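PDB 1JFX: lysozyme M1 from Streptomyces coelicolor, which hydrolyses the beta-1,4 linkages between N-acetylmuramic acid and N-acetylglucosamine in bacterial peptidoglycan, and also has diacetylmuramidase activity. Local coordinates for residues 115-120 with 149-154; 139-144 with 171-176. One frame throughout, in Å; residues are numbered along the deposited sequence.

Interaction 1: 115-120 with 149-154; sequences QMRTWI and GSWNGM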
loop_
_atom_site.group_PDB
_atom_site.type_symbol
_atom_site.label_atom_id
_atom_site.label_comp_id
_atom_site.label_asym_id
_atom_site.label_seq_id
_atom_site.Cartn_x
_atom_site.Cartn_y
_atom_site.Cartn_z
ATOM N N GLN A 115 -17.578 -11.547 -7.456
ATOM C CA GLN A 115 -17.760 -10.098 -7.519
ATOM C C GLN A 115 -16.533 -9.376 -6.979
ATOM O O GLN A 115 -16.185 -8.290 -7.451
ATOM C CB GLN A 115 -18.978 -9.654 -6.710
ATOM C CG GLN A 115 -20.313 -10.082 -7.296
ATOM C CD GLN A 115 -21.454 -9.768 -6.352
ATOM O OE1 GLN A 115 -21.389 -10.088 -5.162
ATOM N NE2 GLN A 115 -22.507 -9.136 -6.873
ATOM N N MET A 116 -15.885 -9.973 -5.985
ATOM C CA MET A 116 -14.718 -9.337 -5.393
ATOM C C MET A 116 -13.565 -9.392 -6.381
ATOM O O MET A 116 -12.789 -8.447 -6.481
ATOM C CB MET A 116 -14.320 -10.029 -4.088
ATOM C CG MET A 116 -13.164 -9.339 -3.359
ATOM S SD MET A 116 -13.533 -7.643 -2.873
ATOM C CE MET A 116 -14.573 -7.950 -1.410
ATOM N N ARG A 117 -13.446 -10.502 -7.107
ATOM C CA ARG A 117 -12.389 -10.611 -8.105
ATOM C C ARG A 117 -12.600 -9.511 -9.140
ATOM O O ARG A 117 -11.660 -8.832 -9.541
ATOM C CB ARG A 117 -12.433 -11.976 -8.791
ATOM C CG ARG A 117 -12.020 -13.099 -7.872
ATOM C CD ARG A 117 -12.096 -14.447 -8.560
ATOM N NE ARG A 117 -11.683 -15.508 -7.650
ATOM C CZ ARG A 117 -11.413 -16.752 -8.035
ATOM N NH1 ARG A 117 -11.521 -17.089 -9.314
ATOM N NH2 ARG A 117 -11.002 -17.648 -7.146
ATOM N N THR A 118 -13.846 -9.340 -9.573
ATOM C CA THR A 118 -14.168 -8.310 -10.553
ATOM C C THR A 118 -13.835 -6.926 -10.014
ATOM O O THR A 118 -13.264 -6.102 -10.727
ATOM C CB THR A 118 -15.661 -8.367 -10.929
ATOM O OG1 THR A 118 -15.923 -9.614 -11.583
ATOM C CG2 THR A 118 -16.041 -7.211 -11.876
ATOM N N TRP A 119 -14.186 -6.682 -8.756
ATOM C CA TRP A 119 -13.933 -5.382 -8.133
ATOM C C TRP A 119 -12.435 -5.046 -8.150
ATOM O O TRP A 119 -12.033 -3.927 -8.508
ATOM C CB TRP A 119 -14.462 -5.396 -6.685
ATOM C CG TRP A 119 -14.655 -4.012 -6.080
ATOM C CD1 TRP A 119 -15.830 -3.328 -5.976
ATOM C CD2 TRP A 119 -13.639 -3.154 -5.529
ATOM N NE1 TRP A 119 -15.618 -2.096 -5.396
ATOM C CE2 TRP A 119 -14.280 -1.964 -5.114
ATOM C CE3 TRP A 119 -12.249 -3.274 -5.347
ATOM C CZ2 TRP A 119 -13.578 -0.899 -4.530
ATOM C CZ3 TRP A 119 -11.549 -2.213 -4.764
ATOM C CH2 TRP A 119 -12.215 -1.045 -4.366
ATOM N N ILE A 120 -11.612 -6.013 -7.753
ATOM C CA ILE A 120 -10.164 -5.819 -7.717
ATOM C C ILE A 120 -9.624 -5.648 -9.138
ATOM O O ILE A 120 -8.772 -4.799 -9.394
ATOM C CB ILE A 120 -9.482 -7.020 -7.011
ATOM C CG1 ILE A 120 -9.867 -7.029 -5.528
ATOM C CG2 ILE A 120 -7.963 -6.942 -7.183
ATOM C CD1 ILE A 120 -9.601 -8.363 -4.818
ATOM N N GLY A 149 -11.344 -16.237 -2.660
ATOM C CA GLY A 149 -11.357 -17.661 -2.933
ATOM C C GLY A 149 -10.015 -18.134 -3.462
ATOM O O GLY A 149 -9.956 -18.879 -4.445
ATOM N N SER A 150 -8.940 -17.697 -2.808
ATOM C CA SER A 150 -7.571 -18.068 -3.158
ATOM C C SER A 150 -7.288 -17.818 -4.636
ATOM O O SER A 150 -6.759 -18.671 -5.336
ATOM C CB SER A 150 -7.322 -19.542 -2.817
ATOM O OG SER A 150 -7.582 -19.784 -1.443
ATOM N N TRP A 151 -7.611 -16.613 -5.089
ATOM C CA TRP A 151 -7.457 -16.236 -6.491
ATOM C C TRP A 151 -6.017 -15.997 -6.960
ATOM O O TRP A 151 -5.249 -15.293 -6.296
ATOM C CB TRP A 151 -8.315 -14.985 -6.726
ATOM C CG TRP A 151 -8.465 -14.518 -8.152
ATOM C CD1 TRP A 151 -8.658 -15.287 -9.266
ATOM C CD2 TRP A 151 -8.547 -13.156 -8.586
ATOM N NE1 TRP A 151 -8.859 -14.484 -10.372
ATOM C CE2 TRP A 151 -8.797 -13.172 -9.978
ATOM C CE3 TRP A 151 -8.440 -11.920 -7.931
ATOM C CZ2 TRP A 151 -8.940 -11.996 -10.724
ATOM C CZ3 TRP A 151 -8.585 -10.750 -8.675
ATOM C CH2 TRP A 151 -8.831 -10.801 -10.052
ATOM N N ASN A 152 -5.652 -16.593 -8.105
ATOM C CA ASN A 152 -4.317 -16.419 -8.686
ATOM C C ASN A 152 -4.325 -15.344 -9.788
ATOM O O ASN A 152 -3.296 -15.047 -10.387
ATOM C CB ASN A 152 -3.810 -17.737 -9.304
ATOM C CG ASN A 152 -2.387 -17.618 -9.870
ATOM O OD1 ASN A 152 -1.428 -17.385 -9.130
ATOM N ND2 ASN A 152 -2.250 -17.778 -11.186
ATOM N N GLY A 153 -5.489 -14.748 -10.024
ATOM C CA GLY A 153 -5.637 -13.773 -11.090
ATOM C C GLY A 153 -4.839 -12.487 -11.085
ATOM O O GLY A 153 -4.751 -11.806 -12.117
ATOM N N MET A 154 -4.265 -12.131 -9.946
ATOM C CA MET A 154 -3.478 -10.908 -9.885
ATOM C C MET A 154 -1.997 -11.210 -9.805
ATOM O O MET A 154 -1.197 -10.295 -9.679
ATOM C CB MET A 154 -3.882 -10.057 -8.671
ATOM C CG MET A 154 -5.338 -9.650 -8.663
ATOM S SD MET A 154 -5.819 -8.723 -10.143
ATOM C CE MET A 154 -4.998 -7.141 -9.853
HETATM O O HOH W 1 -9.295 -19.805 -6.909
#

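Interaction 2: 139-144 with 171-176; sequences TTASWW and TVPSGF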
loop_
_atom_site.group_PDB
_atom_site.type_symbol
_atom_site.label_atom_id
_atom_site.label_comp_id
_atom_site.label_asym_id
_atom_site.label_seq_id
_atom_site.Cartn_x
_atom_site.Cartn_y
_atom_site.Cartn_z
ATOM N N THR A 139 -2.735 -6.498 1.691
ATOM C CA THR A 139 -3.786 -7.294 2.324
ATOM C C THR A 139 -3.159 -8.352 3.214
ATOM O O THR A 139 -1.934 -8.414 3.347
ATOM C CB THR A 139 -4.686 -7.987 1.257
ATOM O OG1 THR A 139 -5.814 -8.594 1.901
ATOM C CG2 THR A 139 -3.925 -9.057 0.496
ATOM N N THR A 140 -4.002 -9.141 3.870
ATOM C CA THR A 140 -3.514 -10.242 4.688
ATOM C C THR A 140 -3.785 -11.508 3.899
ATOM O O THR A 140 -4.652 -11.534 3.031
ATOM C CB THR A 140 -4.239 -10.354 6.062
ATOM O OG1 THR A 140 -5.659 -10.483 5.873
ATOM C CG2 THR A 140 -3.933 -9.117 6.920
ATOM N N ALA A 141 -3.051 -12.567 4.197
ATOM C CA ALA A 141 -3.277 -13.823 3.510
ATOM C C ALA A 141 -4.709 -14.306 3.788
ATOM O O ALA A 141 -5.386 -14.780 2.886
ATOM C CB ALA A 141 -2.275 -14.875 3.998
ATOM N N SER A 142 -5.155 -14.178 5.038
ATOM C CA SER A 142 -6.498 -14.615 5.429
ATOM C C SER A 142 -7.574 -13.942 4.605
ATOM O O SER A 142 -8.486 -14.596 4.090
ATOM C CB SER A 142 -6.773 -14.292 6.908
ATOM O OG SER A 142 -6.078 -15.198 7.740
ATOM N N TRP A 143 -7.484 -12.624 4.496
ATOM C CA TRP A 143 -8.491 -11.905 3.744
ATOM C C TRP A 143 -8.426 -12.292 2.269
ATOM O O TRP A 143 -9.453 -12.553 1.646
ATOM C CB TRP A 143 -8.312 -10.396 3.895
ATOM C CG TRP A 143 -9.482 -9.632 3.375
ATOM C CD1 TRP A 143 -10.577 -9.216 4.093
ATOM C CD2 TRP A 143 -9.735 -9.270 2.013
ATOM N NE1 TRP A 143 -11.496 -8.622 3.252
ATOM C CE2 TRP A 143 -11.004 -8.645 1.974
ATOM C CE3 TRP A 143 -9.018 -9.421 0.819
ATOM C CZ2 TRP A 143 -11.574 -8.177 0.783
ATOM C CZ3 TRP A 143 -9.589 -8.954 -0.372
ATOM C CH2 TRP A 143 -10.860 -8.341 -0.371
ATOM N N TRP A 144 -7.225 -12.320 1.699
ATOM C CA TRP A 144 -7.117 -12.684 0.292
ATOM C C TRP A 144 -7.730 -14.051 0.003
ATOM O O TRP A 144 -8.574 -14.213 -0.895
ATOM C CB TRP A 144 -5.653 -12.705 -0.162
ATOM C CG TRP A 144 -5.546 -12.911 -1.638
ATOM C CD1 TRP A 144 -5.270 -14.083 -2.301
ATOM C CD2 TRP A 144 -5.806 -11.932 -2.644
ATOM N NE1 TRP A 144 -5.350 -13.882 -3.661
ATOM C CE2 TRP A 144 -5.677 -12.570 -3.896
ATOM C CE3 TRP A 144 -6.142 -10.566 -2.609
ATOM C CZ2 TRP A 144 -5.872 -11.889 -5.108
ATOM C CZ3 TRP A 144 -6.332 -9.892 -3.814
ATOM C CH2 TRP A 144 -6.195 -10.556 -5.044
ATOM N N THR A 171 3.876 -15.462 5.444
ATOM C CA THR A 171 3.199 -16.526 4.719
ATOM C C THR A 171 2.565 -15.861 3.498
ATOM O O THR A 171 1.849 -14.869 3.611
ATOM C CB THR A 171 2.118 -17.196 5.585
ATOM O OG1 THR A 171 2.754 -17.865 6.675
ATOM C CG2 THR A 171 1.311 -18.215 4.766
ATOM N N VAL A 172 2.850 -16.410 2.326
ATOM C CA VAL A 172 2.353 -15.863 1.075
ATOM C C VAL A 172 1.306 -16.765 0.434
ATOM O O VAL A 172 1.524 -17.969 0.295
ATOM C CB VAL A 172 3.531 -15.688 0.085
ATOM C CG1 VAL A 172 3.029 -15.173 -1.272
ATOM C CG2 VAL A 172 4.564 -14.736 0.682
ATOM N N PRO A 173 0.142 -16.203 0.070
ATOM C CA PRO A 173 -0.918 -16.995 -0.571
ATOM C C PRO A 173 -0.394 -17.531 -1.901
ATOM O O PRO A 173 0.461 -16.915 -2.538
ATOM C CB PRO A 173 -2.035 -15.980 -0.802
ATOM C CG PRO A 173 -1.800 -14.934 0.257
ATOM C CD PRO A 173 -0.295 -14.809 0.290
ATOM N N SER A 174 -0.909 -18.676 -2.333
ATOM C CA SER A 174 -0.464 -19.249 -3.589
ATOM C C SER A 174 -0.716 -18.314 -4.778
ATOM O O SER A 174 -0.067 -18.433 -5.804
ATOM C CB SER A 174 -1.178 -20.581 -3.829
ATOM O OG SER A 174 -2.579 -20.380 -3.914
ATOM N N GLY A 175 -1.667 -17.398 -4.624
ATOM C CA GLY A 175 -2.019 -16.467 -5.686
ATOM C C GLY A 175 -1.011 -15.378 -6.021
ATOM O O GLY A 175 -1.254 -14.581 -6.931
ATOM N N PHE A 176 0.092 -15.315 -5.274
ATOM C CA PHE A 176 1.162 -14.351 -5.529
ATOM C C PHE A 176 2.482 -15.128 -5.650
ATOM O O PHE A 176 2.725 -16.074 -4.906
ATOM C CB PHE A 176 1.211 -13.306 -4.408
ATOM C CG PHE A 176 0.007 -12.401 -4.398
ATOM C CD1 PHE A 176 -0.144 -11.422 -5.383
ATOM C CD2 PHE A 176 -1.022 -12.588 -3.474
ATOM C CE1 PHE A 176 -1.307 -10.651 -5.458
ATOM C CE2 PHE A 176 -2.190 -11.821 -3.540
ATOM C CZ PHE A 176 -2.332 -10.852 -4.537
#

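Interaction 1: 115-120 with 149-154
Arg117, on helix 113-131, is laid over the face of the indole of Trp151, in the loop that leads from helix 141-148 to strand 160-163, on the outside of the barrel. The arginine chain, extended from CG to NE, crosses the ring atom by atom: CG stands over the centre of the indole, 3.5 Å from Trp151 CD2. CD comes next, 3.5 Å from the centroid of the five-membered ring and almost on its normal, a CH-pi contact. The guanidinium continues on the pyrrole side, NE over the face and CZ 3.4 Å from Trp151 CD1, with the two planes only 15° apart. Gly153 CA lies against the opposite face, toward its rim, so the indole is held between the arginine chain and its own loop. Two carbonyls near the end of helix 141-148 hold the guanidinium. Its stronger bond runs from NE to Thr148 O; NH2 makes a weak, bent one to Gly149 O (3.1 Å, 124° at the hydrogen). A water also links these last two, donating to Gly149 O at 2.7 Å and taking a weak bond from NH2. Deeper in, Ile120 CG2 meets the edge of the indole at Trp151 CZ3 (4.1 Å) and the methyl CE of Met154 (4.0 Å). The contact closes the loop after helix 141-148 onto helix 113-131, in the helical outer layer of the family 25 beta/alpha-barrel.

Interaction 2: 139-144 with 171-176
Trp144, in the first turns of helix 141-148, faces the loop 171-176 with Pro173 and Phe176 as its partners. From CB the indole swings away from the backbone N, CG being anti to it (chi1 -173°). At CD1 the near end of the ring meets Pro173 CB at 4.0 Å, the two side chains crossing at about a right angle. Farther along, Phe176 CE2 stands 3.6 Å above the indole plane, over its centre, and is 3.6 Å from Trp144 CE2. Toward the outer end, CZ2 meets Phe176 CZ at 3.7 Å. Phe176 thus presents its edge to the face of the tryptophan, an edge-to-face pair with planes at 57° and the centroids of the five-membered ring and the phenyl 4.9 Å apart. A probable bond from NE1 to Trp151 O helps hold the indole in this rotation. One turn earlier, Ala141 CB rests 3.8 Å from Pro173 CG. Thr140 is the N-cap of this helix, its OG1 accepting from Trp143 N at 3.1 Å, while a type I turn from Pro173 to Phe176 brings the proline and phenylalanine rings to the same helix. Pro173 also touches Phe160 of strand 160-163, and Phe176 stacks on it; from the other side of the indole, Ile120 of helix 113-131 packs against it, which seats the ring between that helix and the loop leading to strand 181-185.

In the fold
Interactions 1 and 2 alternate along the chain and share helix 141-148: interaction 2 uses its start, and interaction 1 uses the loop that follows its end. Their centres are 12 Å apart, joined by the probable hydrogen bond from Trp144 NE1 to Trp151 O (3.0 Å) and by Met116 CE packing on Trp143 CZ2 (3.7 Å). Both lie in the family 25 barrel domain, and neither includes a predicted active-site residue. The predicted active-site Glu100 has its side chain about 9 Å from that of Trp144 and about 10 Å from that of Ile120; Asp98, likewise predicted, is about 10 and 11 Å from them.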